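Local coordinates for protein transmembrane oligosaccharyl transferase (Archaeoglobus fulgidus, PDB 3WAJ) that belongs to the STT3 family of membrane-embedded oligosaccharyl transferases and holds a zinc ion at its GT-C-type transmembrane region, at residues 45-50 and 80-85; 51-56 and 67-72; 160-165 and 213-218. All blocks are in the same frame, centred on the assembly; numbering follows the deposited sequence.

Contact 1: residues 45-50 and 80-85; sequences GNDPWY and THFGPF. With SO4 (sulfate ion), chain C.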
loop_
_atom_site.group_PDB
_atom_site.type_symbol
_atom_site.label_atom_id
_atom_site.label_comp_id
_atom_site.label_asym_id
_atom_site.label_seq_id
_atom_site.Cartn_x
_atom_site.Cartn_y
_atom_site.Cartn_z
ATOM N N GLY A 45 7.762 -1.412 -1.337
ATOM C CA GLY A 45 6.394 -0.928 -1.464
ATOM C C GLY A 45 6.193 0.579 -1.410
ATOM O O GLY A 45 6.973 1.343 -1.990
ATOM N N ASN A 46 5.131 1.008 -0.730
ATOM C CA ASN A 46 4.872 2.426 -0.563
ATOM C C ASN A 46 4.978 2.840 0.905
ATOM O O ASN A 46 5.642 3.817 1.239
ATOM C CB ASN A 46 3.475 2.780 -1.069
ATOM C CG ASN A 46 3.200 2.254 -2.453
ATOM O OD1 ASN A 46 4.022 2.398 -3.366
ATOM N ND2 ASN A 46 2.020 1.659 -2.631
ATOM N N ASP A 47 4.295 2.105 1.772
ATOM C CA ASP A 47 4.230 2.476 3.187
ATOM C C ASP A 47 5.573 2.596 3.940
ATOM O O ASP A 47 5.718 3.491 4.779
ATOM C CB ASP A 47 3.237 1.575 3.935
ATOM C CG ASP A 47 1.803 1.802 3.486
ATOM O OD1 ASP A 47 1.514 2.910 2.953
ATOM O OD2 ASP A 47 0.970 0.878 3.670
ATOM N N PRO A 48 6.557 1.725 3.634
ATOM C CA PRO A 48 7.865 1.957 4.267
ATOM C C PRO A 48 8.460 3.320 3.916
ATOM O O PRO A 48 9.196 3.876 4.728
ATOM C CB PRO A 48 8.736 0.824 3.710
ATOM C CG PRO A 48 7.744 -0.281 3.395
ATOM C CD PRO A 48 6.529 0.458 2.875
ATOM N N TRP A 49 8.161 3.857 2.738
ATOM C CA TRP A 49 8.639 5.203 2.430
ATOM C C TRP A 49 8.012 6.269 3.331
ATOM O O TRP A 49 8.638 7.289 3.629
ATOM C CB TRP A 49 8.440 5.528 0.949
ATOM C CG TRP A 49 9.307 4.638 0.104
ATOM C CD1 TRP A 49 9.015 3.370 -0.313
ATOM C CD2 TRP A 49 10.640 4.924 -0.376
ATOM N NE1 TRP A 49 10.072 2.857 -1.037
ATOM C CE2 TRP A 49 11.080 3.788 -1.088
ATOM C CE3 TRP A 49 11.494 6.020 -0.265
ATOM C CZ2 TRP A 49 12.341 3.724 -1.708
ATOM C CZ3 TRP A 49 12.754 5.960 -0.888
ATOM C CH2 TRP A 49 13.160 4.819 -1.599
ATOM N N TYR A 50 6.781 6.035 3.769
ATOM C CA TYR A 50 6.117 7.003 4.630
ATOM C C TYR A 50 6.617 6.904 6.076
ATOM O O TYR A 50 6.766 7.930 6.748
ATOM C CB TYR A 50 4.586 6.872 4.561
ATOM C CG TYR A 50 3.919 8.077 5.151
ATOM C CD1 TYR A 50 3.916 9.289 4.461
ATOM C CD2 TYR A 50 3.330 8.032 6.411
ATOM C CE1 TYR A 50 3.319 10.432 4.985
ATOM C CE2 TYR A 50 2.712 9.177 6.957
ATOM C CZ TYR A 50 2.718 10.372 6.232
ATOM O OH TYR A 50 2.139 11.507 6.745
ATOM N N THR A 80 -2.032 11.277 10.575
ATOM C CA THR A 80 -1.155 10.128 10.424
ATOM C C THR A 80 -1.624 8.999 11.322
ATOM O O THR A 80 -1.498 9.087 12.551
ATOM C CB THR A 80 0.305 10.497 10.803
ATOM O OG1 THR A 80 0.367 10.841 12.192
ATOM C CG2 THR A 80 0.763 11.697 10.026
ATOM N N HIS A 81 -2.157 7.930 10.738
ATOM C CA HIS A 81 -2.511 6.787 11.582
ATOM C C HIS A 81 -1.320 5.899 11.927
ATOM O O HIS A 81 -1.428 5.057 12.821
ATOM C CB HIS A 81 -3.646 5.954 10.995
ATOM C CG HIS A 81 -3.249 5.156 9.796
ATOM N ND1 HIS A 81 -3.235 5.688 8.525
ATOM C CD2 HIS A 81 -2.845 3.869 9.671
ATOM C CE1 HIS A 81 -2.833 4.767 7.670
ATOM N NE2 HIS A 81 -2.593 3.649 8.338
ATOM N N PHE A 82 -0.190 6.074 11.244
ATOM C CA PHE A 82 0.985 5.231 11.525
ATOM C C PHE A 82 1.432 5.405 12.960
ATOM O O PHE A 82 1.644 6.528 13.420
ATOM C CB PHE A 82 2.149 5.561 10.586
ATOM C CG PHE A 82 2.037 4.927 9.234
ATOM C CD1 PHE A 82 0.827 4.372 8.799
ATOM C CD2 PHE A 82 3.145 4.859 8.398
ATOM C CE1 PHE A 82 0.721 3.781 7.525
ATOM C CE2 PHE A 82 3.056 4.264 7.127
ATOM C CZ PHE A 82 1.842 3.726 6.692
ATOM N N GLY A 83 1.571 4.290 13.664
ATOM C CA GLY A 83 1.755 4.315 15.104
ATOM C C GLY A 83 3.113 4.766 15.606
ATOM O O GLY A 83 4.115 4.698 14.884
ATOM N N PRO A 84 3.155 5.222 16.870
ATOM C CA PRO A 84 4.422 5.650 17.463
ATOM C C PRO A 84 5.418 4.519 17.683
ATOM O O PRO A 84 6.611 4.823 17.697
ATOM C CB PRO A 84 4.004 6.273 18.806
ATOM C CG PRO A 84 2.603 5.751 19.081
ATOM C CD PRO A 84 1.994 5.543 17.727
ATOM N N PHE A 85 4.988 3.268 17.840
ATOM C CA PHE A 85 5.982 2.219 18.084
ATOM C C PHE A 85 7.103 2.205 17.041
ATOM O O PHE A 85 8.293 2.296 17.372
ATOM C CB PHE A 85 5.385 0.812 18.189
ATOM C CG PHE A 85 6.448 -0.259 18.236
ATOM C CD1 PHE A 85 6.730 -1.029 17.119
ATOM C CD2 PHE A 85 7.219 -0.443 19.383
ATOM C CE1 PHE A 85 7.746 -1.987 17.143
ATOM C CE2 PHE A 85 8.235 -1.410 19.426
ATOM C CZ PHE A 85 8.500 -2.185 18.302
HETATM S S SO4 C . -2.830 -0.051 7.702
HETATM O O1 SO4 C . -1.799 0.887 7.237
HETATM O O2 SO4 C . -4.042 0.717 8.003
HETATM O O3 SO4 C . -3.091 -1.023 6.639
HETATM O O4 SO4 C . -2.420 -0.778 8.909
#

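Contact 2: residues 51-56 and 67-72; sequences YYRLIE and WFDPFT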
loop_
_atom_site.group_PDB
_atom_site.type_symbol
_atom_site.label_atom_id
_atom_site.label_comp_id
_atom_site.label_asym_id
_atom_site.label_seq_id
_atom_site.Cartn_x
_atom_site.Cartn_y
_atom_site.Cartn_z
ATOM N N TYR A 51 6.873 5.683 6.560
ATOM C CA TYR A 51 7.583 5.544 7.837
ATOM C C TYR A 51 8.874 6.352 7.806
ATOM O O TYR A 51 9.157 7.128 8.711
ATOM C CB TYR A 51 7.844 4.080 8.218
ATOM C CG TYR A 51 6.707 3.575 9.055
ATOM C CD1 TYR A 51 6.477 4.100 10.321
ATOM C CD2 TYR A 51 5.813 2.636 8.556
ATOM C CE1 TYR A 51 5.390 3.693 11.072
ATOM C CE2 TYR A 51 4.735 2.208 9.307
ATOM C CZ TYR A 51 4.522 2.742 10.551
ATOM O OH TYR A 51 3.451 2.307 11.286
ATOM N N TYR A 52 9.621 6.175 6.728
ATOM C CA TYR A 52 10.861 6.884 6.489
ATOM C C TYR A 52 10.645 8.390 6.624
ATOM O O TYR A 52 11.392 9.065 7.339
ATOM C CB TYR A 52 11.358 6.489 5.099
ATOM C CG TYR A 52 12.496 7.277 4.506
ATOM C CD1 TYR A 52 12.375 7.827 3.224
ATOM C CD2 TYR A 52 13.701 7.448 5.185
ATOM C CE1 TYR A 52 13.406 8.525 2.629
ATOM C CE2 TYR A 52 14.759 8.170 4.590
ATOM C CZ TYR A 52 14.592 8.693 3.308
ATOM O OH TYR A 52 15.600 9.394 2.696
ATOM N N ARG A 53 9.615 8.902 5.952
ATOM C CA ARG A 53 9.265 10.316 6.023
ATOM C C ARG A 53 9.024 10.725 7.485
ATOM O O ARG A 53 9.520 11.761 7.941
ATOM C CB ARG A 53 8.034 10.605 5.139
ATOM C CG ARG A 53 7.486 12.047 5.173
ATOM C CD ARG A 53 6.622 12.356 6.442
ATOM N NE ARG A 53 6.084 13.714 6.371
ATOM C CZ ARG A 53 6.813 14.810 6.566
ATOM N NH1 ARG A 53 8.094 14.704 6.886
ATOM N NH2 ARG A 53 6.256 16.006 6.456
ATOM N N LEU A 54 8.257 9.912 8.202
ATOM C CA LEU A 54 7.935 10.211 9.592
ATOM C C LEU A 54 9.168 10.129 10.503
ATOM O O LEU A 54 9.379 11.001 11.342
ATOM C CB LEU A 54 6.834 9.288 10.111
ATOM C CG LEU A 54 5.451 9.430 9.487
ATOM C CD1 LEU A 54 4.465 8.420 10.157
ATOM C CD2 LEU A 54 4.958 10.859 9.629
ATOM N N ILE A 55 9.973 9.081 10.341
ATOM C CA ILE A 55 11.124 8.864 11.215
ATOM C C ILE A 55 12.160 10.007 11.077
ATOM O O ILE A 55 12.684 10.510 12.058
ATOM C CB ILE A 55 11.744 7.467 10.974
ATOM C CG1 ILE A 55 10.827 6.388 11.551
ATOM C CG2 ILE A 55 13.142 7.359 11.595
ATOM C CD1 ILE A 55 11.142 4.966 11.084
ATOM N N GLU A 56 12.423 10.414 9.844
ATOM C CA GLU A 56 13.279 11.552 9.542
ATOM C C GLU A 56 12.786 12.820 10.250
ATOM O O GLU A 56 13.560 13.554 10.864
ATOM C CB GLU A 56 13.265 11.773 8.029
ATOM C CG GLU A 56 14.443 12.544 7.445
ATOM C CD GLU A 56 14.642 12.245 5.959
ATOM O OE1 GLU A 56 13.844 11.472 5.395
ATOM O OE2 GLU A 56 15.592 12.767 5.350
ATOM N N TRP A 67 1.351 14.349 14.076
ATOM C CA TRP A 67 0.155 13.506 14.019
ATOM C C TRP A 67 -0.707 13.998 12.887
ATOM O O TRP A 67 -1.845 13.552 12.691
ATOM C CB TRP A 67 -0.615 13.589 15.348
ATOM C CG TRP A 67 0.219 13.064 16.455
ATOM C CD1 TRP A 67 1.039 13.780 17.283
ATOM C CD2 TRP A 67 0.386 11.687 16.815
ATOM N NE1 TRP A 67 1.681 12.933 18.155
ATOM C CE2 TRP A 67 1.297 11.644 17.891
ATOM C CE3 TRP A 67 -0.159 10.487 16.338
ATOM C CZ2 TRP A 67 1.675 10.443 18.500
ATOM C CZ3 TRP A 67 0.209 9.304 16.938
ATOM C CH2 TRP A 67 1.119 9.286 18.013
ATOM N N PHE A 68 -0.143 14.937 12.139
ATOM C CA PHE A 68 -0.772 15.458 10.935
ATOM C C PHE A 68 0.306 15.935 9.951
ATOM O O PHE A 68 1.365 16.429 10.359
ATOM C CB PHE A 68 -1.750 16.580 11.306
ATOM C CG PHE A 68 -2.469 17.171 10.132
ATOM C CD1 PHE A 68 -3.632 16.585 9.649
ATOM C CD2 PHE A 68 -1.978 18.312 9.503
ATOM C CE1 PHE A 68 -4.311 17.129 8.562
ATOM C CE2 PHE A 68 -2.644 18.867 8.409
ATOM C CZ PHE A 68 -3.817 18.272 7.938
ATOM N N ASP A 69 0.043 15.762 8.657
ATOM C CA ASP A 69 1.082 15.926 7.647
ATOM C C ASP A 69 0.515 16.688 6.471
ATOM O O ASP A 69 -0.108 16.107 5.594
ATOM C CB ASP A 69 1.605 14.548 7.207
ATOM C CG ASP A 69 2.744 14.626 6.158
ATOM O OD1 ASP A 69 3.244 15.732 5.859
ATOM O OD2 ASP A 69 3.157 13.567 5.646
ATOM N N PRO A 70 0.711 18.013 6.462
ATOM C CA PRO A 70 0.188 18.832 5.366
ATOM C C PRO A 70 0.961 18.629 4.072
ATOM O O PRO A 70 0.569 19.158 3.025
ATOM C CB PRO A 70 0.382 20.272 5.881
ATOM C CG PRO A 70 1.491 20.169 6.872
ATOM C CD PRO A 70 1.294 18.836 7.540
ATOM N N PHE A 71 2.049 17.870 4.152
ATOM C CA PHE A 71 2.927 17.648 3.006
ATOM C C PHE A 71 2.316 16.607 2.063
ATOM O O PHE A 71 2.732 16.473 0.907
ATOM C CB PHE A 71 4.283 17.163 3.480
ATOM C CG PHE A 71 5.457 17.793 2.770
ATOM C CD1 PHE A 71 5.807 17.395 1.485
ATOM C CD2 PHE A 71 6.257 18.734 3.422
ATOM C CE1 PHE A 71 6.889 17.940 0.850
ATOM C CE2 PHE A 71 7.354 19.283 2.786
ATOM C CZ PHE A 71 7.668 18.887 1.490
ATOM N N THR A 72 1.326 15.870 2.558
ATOM C CA THR A 72 0.610 14.907 1.729
ATOM C C THR A 72 -0.875 15.253 1.587
ATOM O O THR A 72 -1.374 16.159 2.259
ATOM C CB THR A 72 0.793 13.489 2.255
ATOM O OG1 THR A 72 0.404 12.560 1.241
ATOM C CG2 THR A 72 -0.010 13.268 3.532
#

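Contact 3: residues 160-165 and 213-218; sequences NDHHIW and LSWGAG. With ZN (zinc ion), chain B; SO4 (sulfate ion), chain C.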
loop_
_atom_site.group_PDB
_atom_site.type_symbol
_atom_site.label_atom_id
_atom_site.label_comp_id
_atom_site.label_asym_id
_atom_site.label_seq_id
_atom_site.Cartn_x
_atom_site.Cartn_y
_atom_site.Cartn_z
ATOM N N ASN A 160 9.954 -1.917 5.782
ATOM C CA ASN A 160 9.813 -1.367 7.116
ATOM C C ASN A 160 8.410 -0.826 7.371
ATOM O O ASN A 160 8.175 0.382 7.300
ATOM C CB ASN A 160 10.853 -0.273 7.350
ATOM C CG ASN A 160 10.826 0.227 8.756
ATOM O OD1 ASN A 160 10.644 -0.554 9.693
ATOM N ND2 ASN A 160 10.958 1.534 8.923
ATOM N N ASP A 161 7.485 -1.737 7.666
ATOM C CA ASP A 161 6.084 -1.409 7.867
ATOM C C ASP A 161 5.674 -2.050 9.201
ATOM O O ASP A 161 6.445 -2.827 9.780
ATOM C CB ASP A 161 5.244 -1.936 6.689
ATOM C CG ASP A 161 3.919 -1.217 6.534
ATOM O OD1 ASP A 161 3.458 -0.546 7.488
ATOM O OD2 ASP A 161 3.328 -1.330 5.446
ATOM N N HIS A 162 4.483 -1.724 9.695
ATOM C CA HIS A 162 4.100 -2.149 11.032
ATOM C C HIS A 162 3.434 -3.535 11.086
ATOM O O HIS A 162 3.093 -4.017 12.169
ATOM C CB HIS A 162 3.201 -1.092 11.689
ATOM C CG HIS A 162 1.954 -0.792 10.914
ATOM N ND1 HIS A 162 1.623 0.485 10.501
ATOM C CD2 HIS A 162 0.954 -1.598 10.478
ATOM C CE1 HIS A 162 0.471 0.449 9.844
ATOM N NE2 HIS A 162 0.048 -0.803 9.818
ATOM N N HIS A 163 3.241 -4.176 9.935
ATOM C CA HIS A 163 2.492 -5.445 9.917
ATOM C C HIS A 163 3.243 -6.572 10.643
ATOM O O HIS A 163 2.625 -7.427 11.281
ATOM C CB HIS A 163 2.080 -5.869 8.488
ATOM C CG HIS A 163 1.386 -4.799 7.715
ATOM N ND1 HIS A 163 0.106 -4.361 8.025
ATOM C CD2 HIS A 163 1.774 -4.052 6.644
ATOM C CE1 HIS A 163 -0.244 -3.396 7.189
ATOM N NE2 HIS A 163 0.751 -3.207 6.335
ATOM N N ILE A 164 4.570 -6.592 10.548
ATOM C CA ILE A 164 5.315 -7.588 11.311
ATOM C C ILE A 164 5.098 -7.343 12.799
ATOM O O ILE A 164 4.984 -8.287 13.572
ATOM C CB ILE A 164 6.834 -7.650 10.952
ATOM C CG1 ILE A 164 7.547 -8.703 11.816
ATOM C CG2 ILE A 164 7.506 -6.296 11.112
ATOM C CD1 ILE A 164 7.102 -10.133 11.539
ATOM N N TRP A 165 4.979 -6.075 13.189
ATOM C CA TRP A 165 4.860 -5.741 14.604
ATOM C C TRP A 165 3.470 -5.960 15.170
ATOM O O TRP A 165 3.314 -6.179 16.376
ATOM C CB TRP A 165 5.349 -4.317 14.859
ATOM C CG TRP A 165 6.791 -4.165 14.455
ATOM C CD1 TRP A 165 7.278 -3.509 13.357
ATOM C CD2 TRP A 165 7.927 -4.705 15.137
ATOM N NE1 TRP A 165 8.648 -3.598 13.325
ATOM C CE2 TRP A 165 9.074 -4.325 14.408
ATOM C CE3 TRP A 165 8.087 -5.466 16.298
ATOM C CZ2 TRP A 165 10.373 -4.689 14.802
ATOM C CZ3 TRP A 165 9.370 -5.826 16.689
ATOM C CH2 TRP A 165 10.497 -5.436 15.943
ATOM N N LEU A 213 0.148 0.580 20.079
ATOM C CA LEU A 213 1.059 1.656 19.668
ATOM C C LEU A 213 1.711 1.346 18.312
ATOM O O LEU A 213 2.277 2.232 17.669
ATOM C CB LEU A 213 2.099 1.966 20.755
ATOM C CG LEU A 213 1.577 2.575 22.063
ATOM C CD1 LEU A 213 2.712 3.061 22.980
ATOM C CD2 LEU A 213 0.607 3.709 21.772
ATOM N N SER A 214 1.621 0.090 17.873
ATOM C CA SER A 214 2.105 -0.288 16.540
ATOM C C SER A 214 1.010 -0.114 15.508
ATOM O O SER A 214 1.272 0.161 14.340
ATOM C CB SER A 214 2.578 -1.741 16.508
ATOM O OG SER A 214 3.633 -1.954 17.406
ATOM N N TRP A 215 -0.223 -0.284 15.964
ATOM C CA TRP A 215 -1.383 -0.284 15.093
ATOM C C TRP A 215 -2.622 0.127 15.905
ATOM O O TRP A 215 -3.009 -0.572 16.856
ATOM C CB TRP A 215 -1.560 -1.691 14.534
ATOM C CG TRP A 215 -2.565 -1.804 13.435
ATOM C CD1 TRP A 215 -2.612 -1.061 12.289
ATOM C CD2 TRP A 215 -3.646 -2.743 13.355
ATOM N NE1 TRP A 215 -3.664 -1.471 11.510
ATOM C CE2 TRP A 215 -4.316 -2.514 12.140
ATOM C CE3 TRP A 215 -4.114 -3.764 14.201
ATOM C CZ2 TRP A 215 -5.437 -3.254 11.737
ATOM C CZ3 TRP A 215 -5.229 -4.515 13.805
ATOM C CH2 TRP A 215 -5.876 -4.252 12.582
ATOM N N GLY A 216 -3.238 1.250 15.528
ATOM C CA GLY A 216 -4.342 1.827 16.291
ATOM C C GLY A 216 -5.553 0.926 16.507
ATOM O O GLY A 216 -6.240 1.026 17.532
ATOM N N ALA A 217 -5.800 0.041 15.542
ATOM C CA ALA A 217 -6.918 -0.902 15.592
ATOM C C ALA A 217 -6.630 -2.059 16.537
ATOM O O ALA A 217 -7.476 -2.941 16.726
ATOM C CB ALA A 217 -7.220 -1.427 14.199
ATOM N N GLY A 218 -5.435 -2.043 17.130
ATOM C CA GLY A 218 -4.962 -3.129 17.975
ATOM C C GLY A 218 -5.680 -3.268 19.294
ATOM O O GLY A 218 -5.452 -4.238 20.026
HETATM ZN ZN ZN B . 1.167 -1.517 5.055
HETATM S S SO4 C . -2.830 -0.051 7.702
HETATM O O1 SO4 C . -1.799 0.887 7.237
HETATM O O2 SO4 C . -4.042 0.717 8.003
HETATM O O3 SO4 C . -3.091 -1.023 6.639
HETATM O O4 SO4 C . -2.420 -0.778 8.909
HETATM O O HOH W 1 1.163 0.086 6.667
HETATM O O HOH W 2 -1.278 -1.433 4.483
HETATM O O HOH W 3 1.389 -1.436 2.899
#

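Contact 1: residues 45-50 and 80-85
The Y50 ring turns an edge toward the face of the F82 ring in an offset edge-to-face pair, centroids 5.6 Å apart and planes at 81°. Its CD2 does the touching, 3.7 Å from F82 CD2. Y50 chi1 of -165° sets CG opposite the backbone N and swings the phenol out toward 80-85. Y50 OH lies 3.6 Å from T80 CG2, a methyl near the plane of the tyrosine ring, while the hydrogen bond of this hydroxyl goes to D69 OD2. Farther round, the F82 edge reaches the first turn of the helix: CE2 lies 3.6 Å from D47 O, and CZ lies 3.7 Å from D47 CG. The carboxylate stands almost perpendicular to the ring, at 88°. D47 belongs to the zinc site, so the phenylalanine abuts one of the metal's side chains. Beside it, H81 NE2 gives a nearly straight hydrogen bond of 3.1 Å to O1 of the sulfate ion, with the ion at the imidazole edge. The contact joins the start of helix 47-60 to the loop between strand 78-79 and helix 84-96. Helix 554-561 adjoins it, with H555 stacked on Y50, and Y51 stacks on F82.

Contact 2: residues 51-56 and 67-72
R53, on helical backbone, reaches D69 at the end of the short strand 68-69, where the chain enters a type I beta turn running from D69 to T72. The salt bridge is a side-on, two-nitrogen grip. R53 NE gives a bond of 3.0 Å to D69 OD2, and R53 NH2 gives one of 3.1 Å to D69 OD1, both nearly straight. Both oxygens lie close to the guanidinium plane, yet the two flat groups are turned 57° against each other, so each nitrogen meets its oxygen from above the carboxylate plane. R53 leaves the helix with CG opposite the backbone N and bends at chi2 (-78°), which brings the NE edge round to the acid. D69 OD1 also accepts from the F71 backbone N at 3.0 Å, on the opposite face of the carboxylate from R53 NH2. That bond makes an Asx turn, and it fixes the carboxylate against the beta turn that follows. F71 CB packs 3.8 Å from R53 NH2. Further bonds hold the buried guanidinium: NE is bridged to E558, NH2 bonds to the Y528 hydroxyl, NH1 to the Y524 carbonyl, and the Y524 ring makes a cation-pi contact. With R53 on both oxygens, the F71 amide on OD1 and the Y50 hydroxyl on OD2, the surroundings of D69 would together probably favour the ionised acid. The site itself is a buried arginine-carboxylate network. It ties helix 47-60 to an Asx turn that starts on the last residue of strand 68-69, in a two-stranded antiparallel sheet, and it connects both to helix 554-561, which carries E558.

Contact 3: residues 160-165 and 213-218
H162 sets its imidazole between its own backbone N and carbonyl carbon (chi1 58°), while W215 carries its indole opposite its backbone N (chi1 -170°), and the two rings converge on one oxygen of the sulfate ion. H162 NE2 donates to sulfate O4 at 2.6 Å, and W215 NE1 adds a weak bond to the same atom at 3.0 Å. The rings meet obliquely, H162 NE2 lying 3.6 Å from W215 CD1. Behind them the segments touch through H162 CB against S214 O and W165 CB against S214 OG, which is itself hydrogen-bonded to L210 O. A bond from H162 ND1 to the Y51 hydroxyl limits the rotation of the imidazole, and D161 OD1 lies over the centre of one face. Next to H162 on either side in sequence stand the metal ligands. D161 OD2 and H163 NE2 each bind the zinc ion at 2.2 Å, and three waters coordinate it as well. One of these waters, 2.5 Å from the metal, donates to sulfate O3, coupling the anion to the zinc. R426 also bonds the sulfate. D161-H162-H163 is a D-x-H form of the DXD-like motif of GT-C membrane transferases, and with D47 it builds the metal site, here flanked by a bound sulfate ion, probably from the crystallisation liquor.

From the N terminus, the chain enters helix 47-60 at 45-50, continues through 51-56, passes 67-72 on strand 68-69 and reaches 80-85 after strand 78-79. Contact 2 thus closes a short loop within the longer one that contact 1 closes, and both start from the same helix. Contact 3 follows in series, closing the loop from 160-165 to 213-218 and linking the start of helix 163-181 with the end of helix 199-214. Contacts 1 and 2 meet through T80 N and W67 O, just beyond the two-stranded sheet. Contact 1 joins contact 3 where F85 N reaches L213 O, and the sulfate touches both. Together they tie helices 47-60, 84-96, 163-181 and 199-214 to one another beside the zinc site.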